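PDB 1WPX: carboxypeptidase Y inhibitor from Saccharomyces cerevisiae, which inhibits carboxypeptidase Y, a serine proteinase, specifically and potently as a member of the phosphatidylethanolamine-binding protein family. Local coordinates for residues Q32-I36 and N69-Q73; V114-L118 and Q171-S177. Residue numbers count along the deposited sequence, not the author numbering.

Contact 1: residues Q32-I36 and N69-Q73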
# COMPACT_ATOMS: atom_id res chain seq x y z
N GLN B 32 -13.49 -13.28 15.18
CA GLN B 32 -13.21 -11.85 15.22
C GLN B 32 -11.91 -11.67 15.98
O GLN B 32 -11.79 -12.09 17.12
CB GLN B 32 -14.31 -11.10 15.97
CG GLN B 32 -15.65 -11.04 15.26
CD GLN B 32 -15.61 -10.16 14.03
OE1 GLN B 32 -14.83 -10.40 13.11
NE2 GLN B 32 -16.45 -9.12 14.01
N PRO B 33 -10.90 -11.05 15.35
CA PRO B 33 -9.62 -10.84 16.02
C PRO B 33 -9.77 -9.79 17.12
O PRO B 33 -10.50 -8.81 16.96
CB PRO B 33 -8.71 -10.34 14.89
CG PRO B 33 -9.35 -10.90 13.65
CD PRO B 33 -10.81 -10.71 13.92
N SER B 34 -9.09 -9.98 18.25
CA SER B 34 -9.16 -9.04 19.35
C SER B 34 -7.99 -8.07 19.28
O SER B 34 -8.00 -7.03 19.92
CB SER B 34 -9.13 -9.77 20.69
OG SER B 34 -10.32 -10.51 20.87
N GLY B 35 -6.99 -8.45 18.50
CA GLY B 35 -5.82 -7.61 18.33
C GLY B 35 -5.11 -8.08 17.08
O GLY B 35 -5.69 -8.82 16.29
N ILE B 36 -3.87 -7.65 16.89
CA ILE B 36 -3.14 -8.11 15.72
C ILE B 36 -1.78 -8.63 16.16
O ILE B 36 -1.15 -8.07 17.05
CB ILE B 36 -3.00 -6.99 14.65
CG1 ILE B 36 -1.85 -6.05 15.00
CG2 ILE B 36 -4.31 -6.22 14.49
CD1 ILE B 36 -0.58 -6.42 14.27
N ASN B 69 -6.44 -3.75 20.85
CA ASN B 69 -7.18 -2.54 20.58
C ASN B 69 -8.64 -2.76 20.95
O ASN B 69 -9.38 -3.40 20.20
CB ASN B 69 -7.08 -2.17 19.10
CG ASN B 69 -7.86 -0.91 18.77
OD1 ASN B 69 -7.64 0.14 19.38
ND2 ASN B 69 -8.76 -1.01 17.80
N LYS B 70 -9.04 -2.27 22.12
CA LYS B 70 -10.42 -2.42 22.57
C LYS B 70 -11.30 -1.62 21.62
O LYS B 70 -11.56 -0.44 21.86
CB LYS B 70 -10.59 -1.91 24.00
CG LYS B 70 -12.04 -1.83 24.45
CD LYS B 70 -12.13 -1.38 25.90
CE LYS B 70 -13.53 -0.92 26.25
NZ LYS B 70 -13.90 0.29 25.45
N GLN B 71 -11.73 -2.27 20.55
CA GLN B 71 -12.56 -1.62 19.55
C GLN B 71 -12.78 -2.64 18.43
O GLN B 71 -13.87 -2.72 17.86
CB GLN B 71 -11.85 -0.37 19.00
CG GLN B 71 -12.79 0.63 18.35
CD GLN B 71 -13.41 0.10 17.07
OE1 GLN B 71 -14.50 0.53 16.67
NE2 GLN B 71 -12.72 -0.82 16.41
N MET B 72 -11.74 -3.41 18.14
CA MET B 72 -11.81 -4.44 17.11
C MET B 72 -12.83 -5.50 17.50
O MET B 72 -12.98 -6.53 16.83
CB MET B 72 -10.45 -5.09 16.93
CG MET B 72 -9.35 -4.11 16.55
SD MET B 72 -7.78 -4.95 16.34
CE MET B 72 -8.10 -5.81 14.80
N GLN B 73 -13.54 -5.25 18.60
CA GLN B 73 -14.54 -6.17 19.11
C GLN B 73 -15.90 -5.48 19.26
O GLN B 73 -15.98 -4.31 19.61
CB GLN B 73 -14.08 -6.73 20.46
CG GLN B 73 -12.77 -7.49 20.38
CD GLN B 73 -12.36 -8.08 21.72
OE1 GLN B 73 -12.00 -7.36 22.65
NE2 GLN B 73 -12.42 -9.40 21.82
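At one end of a beta-strand pair in the phosphatidylethanolamine-binding fold, the entry to strand 35-40 packs against the turn that leaves strand 63-69. That turn is tight: Lys-70 is the centre of an inverse gamma turn, and Met-72 N reaches back to hydrogen-bond Asn-69 O at 3.1 Å. Met-72 points its CA-to-CB bond toward residues 32-36, where its long, unbranched thioether chain lies along the strand's beginning. Met-72 SD is 3.9 Å from Gly-35 CA, where no side chain intervenes, and Met-72 CE is 3.8 Å from Ile-36 CG2. Contact here is mainly van der Waals packing; Pro-33 O and Met-72 O, 3.4 Å apart, are both acceptors and cannot hydrogen-bond to each other. Lys-70 and Gln-71 point away from 32-36; Gln-71 packs on a polar side chain, and Ile-36 on an apolar one, of the bound Carboxypeptidase Y chain. Helix 8-18 covers Pro-33 and Met-72, Ser-34 is backbone hydrogen-bonded to Val-210 of strand 208-217, and Ile-36 pairs with Thr-67 of strand 63-69.

Contact 2: residues V114-L118 and Q171-S177; sequences VECDL and QPKGVDS
Residues 114-116 run as extended strand, and the chain then turns a corner at Asp-117, whose phi/psi of 57/46 is left-handed. Across from it, 171-177 forms a loop: a type II beta turn from Pro-172 to Val-175, closed by Val-175 N to Pro-172 O at 3.2 Å. Lys-173 (phi/psi -55/135) and Gly-174 (80/-13) are its central residues, and the positive phi of the second suits glycine, which has no side chain to clash. The closest CA pairs are Cys-116 with Ser-177 (5.9 Å) and Asp-117 with Asp-176 (6.1 Å).

Hydrogen bonds converge on Asp-117. With chi1 m, its carboxylate comes near the loop: Asp-117 OD1 accepts from Ser-177 N at 2.9 Å, and Asp-117 OD2 from Ser-177 OG at 2.6 Å, the serine being in the p rotamer. Gln-171, m then t, extends its amide to the corner, so that Gln-171 OE1 receives Asp-117 N at 2.8 Å and nearly straight (172°). Gln-171 NE2 makes two weak hydrogen bonds, to Asp-117 OD1 at 3.4 Å and to Val-175 O at 3.3 Å. A glutamine suits this place because one amide both accepts and donates; Gln-171 OE1 is also hydrogen-bonded to Thr-91 OG1.

Packing is limited to small groups. Cys-116 CB lies 3.3 Å from Ser-177 CB and 3.5 Å from Gln-171 OE1, and Asp-117 OD1 is 3.4 Å from Asp-176 CA. Asp-176 turns its carboxylate to Ser-178 and Lys-179.

Asp-117 and Leu-118 both face Phe-90 of the adjoining strand, the signature of a G1 beta bulge, here tied to the 171-177 loop by side-chain to backbone and side-chain to side-chain hydrogen bonds.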
# COMPACT_ATOMS: atom_id res chain seq x y z
N VAL B 114 4.90 -24.70 19.09
CA VAL B 114 3.89 -24.62 20.13
C VAL B 114 4.53 -24.20 21.44
O VAL B 114 5.15 -25.00 22.12
CB VAL B 114 3.19 -25.98 20.37
CG1 VAL B 114 2.27 -25.87 21.58
CG2 VAL B 114 2.38 -26.37 19.16
N GLU B 115 4.39 -22.92 21.78
CA GLU B 115 4.94 -22.36 23.01
C GLU B 115 3.79 -22.03 23.95
O GLU B 115 2.81 -21.40 23.53
CB GLU B 115 5.70 -21.09 22.70
CG GLU B 115 7.19 -21.19 22.88
CD GLU B 115 7.83 -19.83 22.84
OE1 GLU B 115 7.75 -19.18 21.78
OE2 GLU B 115 8.40 -19.42 23.87
N CYS B 116 3.90 -22.43 25.21
CA CYS B 116 2.84 -22.17 26.16
C CYS B 116 3.29 -21.44 27.41
O CYS B 116 4.49 -21.26 27.65
CB CYS B 116 2.17 -23.48 26.57
SG CYS B 116 1.67 -24.51 25.18
N ASP B 117 2.31 -21.03 28.21
CA ASP B 117 2.55 -20.32 29.46
C ASP B 117 3.37 -19.05 29.20
O ASP B 117 4.34 -18.77 29.90
CB ASP B 117 3.28 -21.22 30.45
CG ASP B 117 2.71 -22.63 30.48
OD1 ASP B 117 1.47 -22.77 30.64
OD2 ASP B 117 3.50 -23.59 30.36
N LEU B 118 2.96 -18.30 28.18
CA LEU B 118 3.61 -17.05 27.80
C LEU B 118 2.84 -15.91 28.43
O LEU B 118 1.61 -15.92 28.43
CB LEU B 118 3.57 -16.87 26.28
CG LEU B 118 4.54 -17.62 25.38
CD1 LEU B 118 3.98 -17.68 23.96
CD2 LEU B 118 5.89 -16.93 25.40
N GLN B 171 -4.96 -18.97 27.29
CA GLN B 171 -5.22 -20.19 28.05
C GLN B 171 -6.25 -19.92 29.14
O GLN B 171 -6.38 -18.79 29.60
CB GLN B 171 -3.92 -20.69 28.69
CG GLN B 171 -2.81 -20.94 27.68
CD GLN B 171 -1.48 -21.31 28.32
OE1 GLN B 171 -0.45 -21.40 27.64
NE2 GLN B 171 -1.49 -21.53 29.63
N PRO B 172 -7.01 -20.95 29.56
CA PRO B 172 -8.02 -20.78 30.61
C PRO B 172 -7.28 -20.38 31.88
O PRO B 172 -6.18 -20.88 32.14
CB PRO B 172 -8.64 -22.17 30.74
CG PRO B 172 -8.30 -22.86 29.45
CD PRO B 172 -6.92 -22.36 29.14
N LYS B 173 -7.86 -19.50 32.68
CA LYS B 173 -7.19 -19.06 33.90
C LYS B 173 -6.77 -20.18 34.85
O LYS B 173 -7.53 -21.12 35.13
CB LYS B 173 -8.06 -18.06 34.66
CG LYS B 173 -7.38 -17.50 35.90
CD LYS B 173 -8.13 -16.31 36.47
CE LYS B 173 -7.33 -15.60 37.56
NZ LYS B 173 -8.01 -14.35 38.01
N GLY B 174 -5.53 -20.08 35.33
CA GLY B 174 -5.01 -21.06 36.26
C GLY B 174 -4.51 -22.37 35.69
O GLY B 174 -3.85 -23.13 36.40
N VAL B 175 -4.80 -22.67 34.43
CA VAL B 175 -4.32 -23.94 33.90
C VAL B 175 -3.10 -23.79 33.00
O VAL B 175 -3.16 -23.14 31.96
CB VAL B 175 -5.48 -24.72 33.20
CG1 VAL B 175 -6.72 -23.87 33.18
CG2 VAL B 175 -5.07 -25.15 31.81
N ASP B 176 -2.00 -24.39 33.43
CA ASP B 176 -0.74 -24.36 32.71
C ASP B 176 -0.71 -25.42 31.60
O ASP B 176 -1.59 -26.28 31.52
CB ASP B 176 0.41 -24.60 33.68
CG ASP B 176 0.34 -25.97 34.31
OD1 ASP B 176 1.28 -26.77 34.10
OD2 ASP B 176 -0.66 -26.25 35.01
N SER B 177 0.33 -25.38 30.76
CA SER B 177 0.43 -26.33 29.65
C SER B 177 0.61 -27.80 30.01
O SER B 177 0.38 -28.67 29.16
CB SER B 177 1.55 -25.89 28.69
OG SER B 177 2.82 -25.87 29.31

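Overall arrangement
From the N terminus, the chain passes helix 8-18 and enters strand 35-40 through residues 32-36; after strands 45-47 and 63-69 it returns to them at 69-73, so contact 1 closes a loop with 32 intervening residues. Strand 90-96 follows, then strand 110-120, whose 114-118 portion opens contact 2. That contact closes at 171-177, after strands 134-140, 145-148 and 162-170, with 52 residues between its segments. The two loops are in series, neither nested nor crossed. Their centres lie 21 Å apart and their nearest atoms about 12 Å, without touching, yet both reach the same antiparallel sheet: contact 1 joins neighbouring strand ends beside helix 8-18, contact 2 ties a strand bulge to the loop beyond strand 162-170.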